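Local coordinates for alanine racemase, biosynthetic (Pseudomonas aeruginosa PAO1, PDB 6A2F), which belongs to the alanine racemase family, pairing a TIM-barrel N-terminal domain with a largely beta C-terminal domain and carrying a covalently held pyridoxal phosphate, at residues Leu131-Asp134 with Pro135-Arg139; Phe160-Ala163 with Asp164-Asn167. All coordinates share one frame; numbering follows the deposited sequence.

Interaction 1 (Leu131-Asp134 with Pro135-Arg139)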
ATOM      1  N   LEU A 131       1.407   7.462  22.735  1.00 20.27           N
ATOM      2  CA  LEU A 131       1.422   6.348  23.682  1.00 19.34           C
ATOM      3  C   LEU A 131       2.335   6.639  24.866  1.00 18.76           C
ATOM      4  O   LEU A 131       3.290   7.404  24.741  1.00 19.01           O
ATOM      5  CB  LEU A 131       1.876   5.065  22.983  1.00 19.16           C
ATOM      6  CG  LEU A 131       1.036   4.514  21.828  1.00 19.03           C
ATOM      7  CD1 LEU A 131       1.739   3.303  21.257  1.00 18.92           C
ATOM      8  CD2 LEU A 131      -0.380   4.146  22.257  1.00 18.85           C
ATOM      9  N   GLY A 132       2.038   6.033  26.013  1.00 18.29           N
ATOM     10  CA  GLY A 132       2.909   6.140  27.190  1.00 17.65           C
ATOM     11  C   GLY A 132       2.362   6.959  28.350  1.00 17.14           C
ATOM     12  O   GLY A 132       1.457   7.775  28.171  1.00 16.88           O
ATOM     13  N   PHE A 133       2.916   6.723  29.541  1.00 16.72           N
ATOM     14  CA  PHE A 133       2.568   7.463  30.758  1.00 16.54           C
ATOM     15  C   PHE A 133       3.343   8.781  30.854  1.00 16.61           C
ATOM     16  O   PHE A 133       4.415   8.921  30.260  1.00 16.54           O
ATOM     17  CB  PHE A 133       2.922   6.638  32.003  1.00 16.27           C
ATOM     18  CG  PHE A 133       2.165   5.344  32.136  1.00 16.22           C
ATOM     19  CD1 PHE A 133       0.829   5.337  32.532  1.00 16.01           C
ATOM     20  CD2 PHE A 133       2.802   4.127  31.906  1.00 16.07           C
ATOM     21  CE1 PHE A 133       0.138   4.145  32.673  1.00 15.99           C
ATOM     22  CE2 PHE A 133       2.116   2.928  32.047  1.00 16.01           C
ATOM     23  CZ  PHE A 133       0.782   2.939  32.430  1.00 16.14           C
ATOM     24  N   ASP A 134       2.806   9.735  31.617  1.00 16.84           N
ATOM     25  CA  ASP A 134       3.600  10.878  32.090  1.00 17.14           C
ATOM     26  C   ASP A 134       4.560  10.395  33.197  1.00 16.71           C
ATOM     27  O   ASP A 134       4.374   9.298  33.734  1.00 16.62           O
ATOM     28  CB  ASP A 134       2.709  12.053  32.556  1.00 17.79           C
ATOM     29  CG  ASP A 134       1.756  11.679  33.699  1.00 18.58           C
ATOM     30  OD1 ASP A 134       2.197  11.115  34.731  1.00 18.89           O
ATOM     31  OD2 ASP A 134       0.549  11.978  33.572  1.00 19.05           O
ATOM     32  N   PRO A 135       5.596  11.192  33.532  1.00 16.36           N
ATOM     33  CA  PRO A 135       6.536  10.722  34.559  1.00 16.32           C
ATOM     34  C   PRO A 135       5.890  10.288  35.885  1.00 16.34           C
ATOM     35  O   PRO A 135       6.286   9.264  36.441  1.00 16.06           O
ATOM     36  CB  PRO A 135       7.465  11.922  34.758  1.00 16.18           C
ATOM     37  CG  PRO A 135       7.463  12.597  33.430  1.00 16.08           C
ATOM     38  CD  PRO A 135       6.065  12.440  32.897  1.00 16.14           C
ATOM     39  N   ALA A 136       4.895  11.035  36.367  1.00 16.40           N
ATOM     40  CA  ALA A 136       4.241  10.708  37.647  1.00 16.43           C
ATOM     41  C   ALA A 136       3.535   9.345  37.622  1.00 16.43           C
ATOM     42  O   ALA A 136       3.689   8.544  38.544  1.00 16.77           O
ATOM     43  CB  ALA A 136       3.278  11.812  38.068  1.00 16.03           C
ATOM     44  N   ALA A 137       2.775   9.089  36.559  1.00 16.24           N
ATOM     45  CA  ALA A 137       2.048   7.832  36.404  1.00 16.10           C
ATOM     46  C   ALA A 137       2.997   6.640  36.278  1.00 16.12           C
ATOM     47  O   ALA A 137       2.727   5.567  36.827  1.00 16.09           O
ATOM     48  CB  ALA A 137       1.099   7.903  35.214  1.00 15.89           C
ATOM     49  N   LEU A 138       4.113   6.833  35.576  1.00 16.00           N
ATOM     50  CA  LEU A 138       5.093   5.764  35.409  1.00 15.88           C
ATOM     51  C   LEU A 138       5.737   5.383  36.739  1.00 15.97           C
ATOM     52  O   LEU A 138       5.936   4.196  37.016  1.00 16.39           O
ATOM     53  CB  LEU A 138       6.156   6.121  34.365  1.00 15.71           C
ATOM     54  CG  LEU A 138       6.872   4.906  33.754  1.00 15.73           C
ATOM     55  CD1 LEU A 138       7.132   5.121  32.275  1.00 15.59           C
ATOM     56  CD2 LEU A 138       8.161   4.549  34.488  1.00 15.52           C
ATOM     57  N   ARG A 139       6.048   6.381  37.561  1.00 15.98           N
ATOM     58  CA  ARG A 139       6.591   6.127  38.900  1.00 15.82           C
ATOM     59  C   ARG A 139       5.579   5.324  39.719  1.00 15.57           C
ATOM     60  O   ARG A 139       5.943   4.345  40.370  1.00 15.50           O
ATOM     61  CB  ARG A 139       6.973   7.435  39.608  1.00 15.98           C
ATOM     62  CG  ARG A 139       7.846   8.354  38.764  1.00 16.41           C
ATOM     63  CD  ARG A 139       8.372   9.561  39.522  1.00 16.41           C
ATOM     64  NE  ARG A 139       9.693   9.281  40.070  1.00 16.68           N
ATOM     65  CZ  ARG A 139      10.837   9.680  39.527  1.00 16.91           C
ATOM     66  NH1 ARG A 139      10.850  10.403  38.416  1.00 17.13           N
ATOM     67  NH2 ARG A 139      11.977   9.358  40.108  1.00 17.31           N
TER
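Asp-134 meets Ala-137 through a single carboxylate oxygen: OD1 of Asp-134 accepts the backbone N-H of Ala-137 at 2.8 Å. The bond is nearly straight, 167° at the hydrogen, and the nitrogen arrives almost in line with the CG-OD1 bond. The side chain can reach because CG stands between its own backbone N and the carbonyl carbon (chi1 59°), which folds the carboxylate back over the first helical turn. OD1 also lies 3.4 Å from CB of Ala-137, so the methyl group fits closely beside the oxygen that caps its own N-H. On the backbone, Asp-134 O receives Leu-138 N at 3.1 Å, the first i to i+4 bond of helix 135-145, and Arg-139 N follows by bonding to Pro-135 O. This is a worked example of an N-cap: aspartate holds the cap position, and proline, which has no N-H to leave without an acceptor, takes the first helical place. The helix end would be expected to favour the charged carboxylate. Phe-133, one residue before the cap, completes a hydrophobic staple with Leu-138, their CB atoms being 4.0 Å apart. Its ring turns toward the helix as well, with CG placed opposite the carbonyl carbon (chi1 -63°), and CD1 rests 3.7 Å from CB of Ala-137, the methyl approaching the ring obliquely. Beyond this shell, the ring of Phe-133 stacks on Trp-141, in the second turn of helix 135-145, and its backbone is bonded to Lys-123 and Asp-125. Leu-138 packs on Leu-122 of strand 118-123, so the staple joins the start of the helix to a strand of the barrel domain. At the other end of the loop, Leu-131 packs on Met-304 of the second subunit.

Interaction 2 (Phe160-Ala163 with Asp164-Asn167)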
ATOM      1  N   PHE A 160      11.659   8.611  20.393  1.00 13.17           N
ATOM      2  CA  PHE A 160      11.886   9.984  19.914  1.00 13.51           C
ATOM      3  C   PHE A 160      10.904  10.386  18.824  1.00 13.76           C
ATOM      4  O   PHE A 160      10.456   9.541  18.053  1.00 13.95           O
ATOM      5  CB  PHE A 160      13.296  10.131  19.338  1.00 13.46           C
ATOM      6  CG  PHE A 160      14.388  10.193  20.369  1.00 13.50           C
ATOM      7  CD1 PHE A 160      14.443  11.232  21.294  1.00 13.42           C
ATOM      8  CD2 PHE A 160      15.395   9.230  20.385  1.00 13.47           C
ATOM      9  CE1 PHE A 160      15.466  11.298  22.228  1.00 13.39           C
ATOM     10  CE2 PHE A 160      16.422   9.293  21.315  1.00 13.45           C
ATOM     11  CZ  PHE A 160      16.458  10.327  22.238  1.00 13.47           C
ATOM     12  N   ALA A 161      10.597  11.679  18.744  1.00 14.08           N
ATOM     13  CA  ALA A 161       9.722  12.207  17.686  1.00 14.44           C
ATOM     14  C   ALA A 161      10.484  12.846  16.516  1.00 14.68           C
ATOM     15  O   ALA A 161       9.955  12.948  15.406  1.00 14.43           O
ATOM     16  CB  ALA A 161       8.720  13.200  18.268  1.00 14.20           C
ATOM     17  N   CYS A 162      11.714  13.286  16.773  1.00 15.20           N
ATOM     18  CA  CYS A 162      12.456  14.089  15.801  1.00 16.04           C
ATOM     19  C   CYS A 162      13.942  13.742  15.735  1.00 16.71           C
ATOM     20  O   CYS A 162      14.754  14.561  15.288  1.00 16.68           O
ATOM     21  CB  CYS A 162      12.310  15.585  16.106  1.00 15.90           C
ATOM     22  SG  CYS A 162      10.627  16.187  16.350  1.00 15.99           S
ATOM     23  N   ALA A 163      14.299  12.536  16.167  1.00 17.40           N
ATOM     24  CA  ALA A 163      15.688  12.086  16.101  1.00 18.55           C
ATOM     25  C   ALA A 163      16.237  12.071  14.666  1.00 19.58           C
ATOM     26  O   ALA A 163      17.448  11.976  14.463  1.00 19.62           O
ATOM     27  CB  ALA A 163      15.839  10.720  16.756  1.00 18.32           C
ATOM     28  N   ASP A 164      15.343  12.173  13.679  1.00 20.91           N
ATOM     29  CA  ASP A 164      15.730  12.218  12.263  1.00 22.41           C
ATOM     30  C   ASP A 164      16.437  13.530  11.897  1.00 23.67           C
ATOM     31  O   ASP A 164      17.211  13.580  10.939  1.00 23.07           O
ATOM     32  CB  ASP A 164      14.509  11.999  11.358  1.00 21.87           C
ATOM     33  CG  ASP A 164      13.515  13.151  11.415  1.00 21.93           C
ATOM     34  OD1 ASP A 164      13.051  13.501  12.522  1.00 22.08           O
ATOM     35  OD2 ASP A 164      13.190  13.706  10.346  1.00 21.93           O
ATOM     36  N   GLU A 165      16.153  14.583  12.664  1.00 25.81           N
ATOM     37  CA  GLU A 165      16.755  15.902  12.459  1.00 27.90           C
ATOM     38  C   GLU A 165      18.043  16.059  13.263  1.00 29.11           C
ATOM     39  O   GLU A 165      18.280  15.315  14.217  1.00 29.05           O
ATOM     40  CB  GLU A 165      15.748  17.004  12.796  1.00 28.30           C
ATOM     41  CG  GLU A 165      14.782  17.293  11.656  1.00 29.40           C
ATOM     42  CD  GLU A 165      13.461  17.869  12.127  1.00 30.07           C
ATOM     43  OE1 GLU A 165      13.317  19.108  12.097  1.00 30.34           O
ATOM     44  OE2 GLU A 165      12.570  17.084  12.526  1.00 30.81           O
ATOM     45  N   ARG A 166      18.872  17.027  12.874  1.00 31.46           N
ATOM     46  CA  ARG A 166      20.223  17.144  13.424  1.00 33.07           C
ATOM     47  C   ARG A 166      20.260  17.430  14.926  1.00 33.33           C
ATOM     48  O   ARG A 166      20.832  16.643  15.686  1.00 34.43           O
ATOM     49  CB  ARG A 166      21.067  18.155  12.637  1.00 34.84           C
ATOM     50  CG  ARG A 166      22.566  18.049  12.894  1.00 37.45           C
ATOM     51  CD  ARG A 166      23.161  16.739  12.380  1.00 39.65           C
ATOM     52  NE  ARG A 166      23.299  16.727  10.923  1.00 41.24           N
ATOM     53  CZ  ARG A 166      24.372  17.154  10.259  1.00 42.91           C
ATOM     54  NH1 ARG A 166      24.392  17.101   8.934  1.00 43.24           N
ATOM     55  NH2 ARG A 166      25.428  17.635  10.911  1.00 44.18           N
ATOM     56  N   ASN A 167      19.650  18.534  15.355  1.00 31.87           N
ATOM     57  CA  ASN A 167      19.574  18.857  16.785  1.00 31.31           C
ATOM     58  C   ASN A 167      18.270  19.547  17.139  1.00 30.52           C
ATOM     59  O   ASN A 167      18.253  20.729  17.487  1.00 30.42           O
ATOM     60  CB  ASN A 167      20.769  19.715  17.236  1.00 31.87           C
ATOM     61  CG  ASN A 167      21.970  18.882  17.652  1.00 32.68           C
ATOM     62  OD1 ASN A 167      23.114  19.275  17.425  1.00 33.92           O
ATOM     63  ND2 ASN A 167      21.718  17.728  18.262  1.00 32.64           N
TER
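Cys-162 to Glu-165 form a type I beta turn, closed by Glu-165 N donating to Cys-162 O at 3.0 Å with Ala-163 and Asp-164 at the two corners. The N-H points fairly straight at its acceptor (158°), but it approaches from above the carbonyl plane, 48° out of it. Asp-164 folds its carboxylate inward over the same face of that peptide group. A chi1 of 68° turns the carboxylate back toward the preceding residues, bringing Asp-164 OD1 to 3.3 Å from Cys-162 C. The same OD1 is 3.4 Å from CA of Cys-162, so the oxygen sits over the carbonyl group as a whole, about as near to O as to CA of Cys-162, with no bond between the two acceptor oxygens. Glu-165 also leans back on Cys-162. Its CB is 3.6 Å from Cys-162 O, and the outstretched side chain carries OE2 to 3.9 Å from CB of Cys-162. The two carboxylates therefore rise on one side of the turn, Asp-164 OD1 and Glu-165 OE2 being 3.6 Å apart. The turn belongs to the loop between strand 151-157 and helix 169-179, one of the beta-to-alpha connections at the C-terminal ends of the barrel strands, the rim on which TIM barrels place their active sites. In keeping with this, a bound D-lysine lies about 9 Å from the side chain of Asp-164. The methyl of Ala-163 projects from the turn onto Ala-195 of helix 194-199, while Asp-164 is tied through its backbone to Ala-221. Ala-161 N bonds to Gln-174 OE1 of the following helix, and Cys-162 packs on Gly-255 of the second subunit.

How the interactions relate
Both contacts are local ones, set in successive beta-to-alpha connections of the same barrel domain: interaction 1 follows strand 118-123, interaction 2 strand 151-157. Their centres are 22 Å apart and they do not touch. Interaction 1 is peripheral and partly buried, and the chain there passes straight into a helix; its aspartate uses the carboxylate as a hydrogen-bond acceptor, with apolar side chains packed behind. Interaction 2 is more buried and nearer the centre of the chain. There a lone backbone bond closes the turn, and the acidic side chains lie against the peptide by close packing alone. Each stretch also reaches the second subunit.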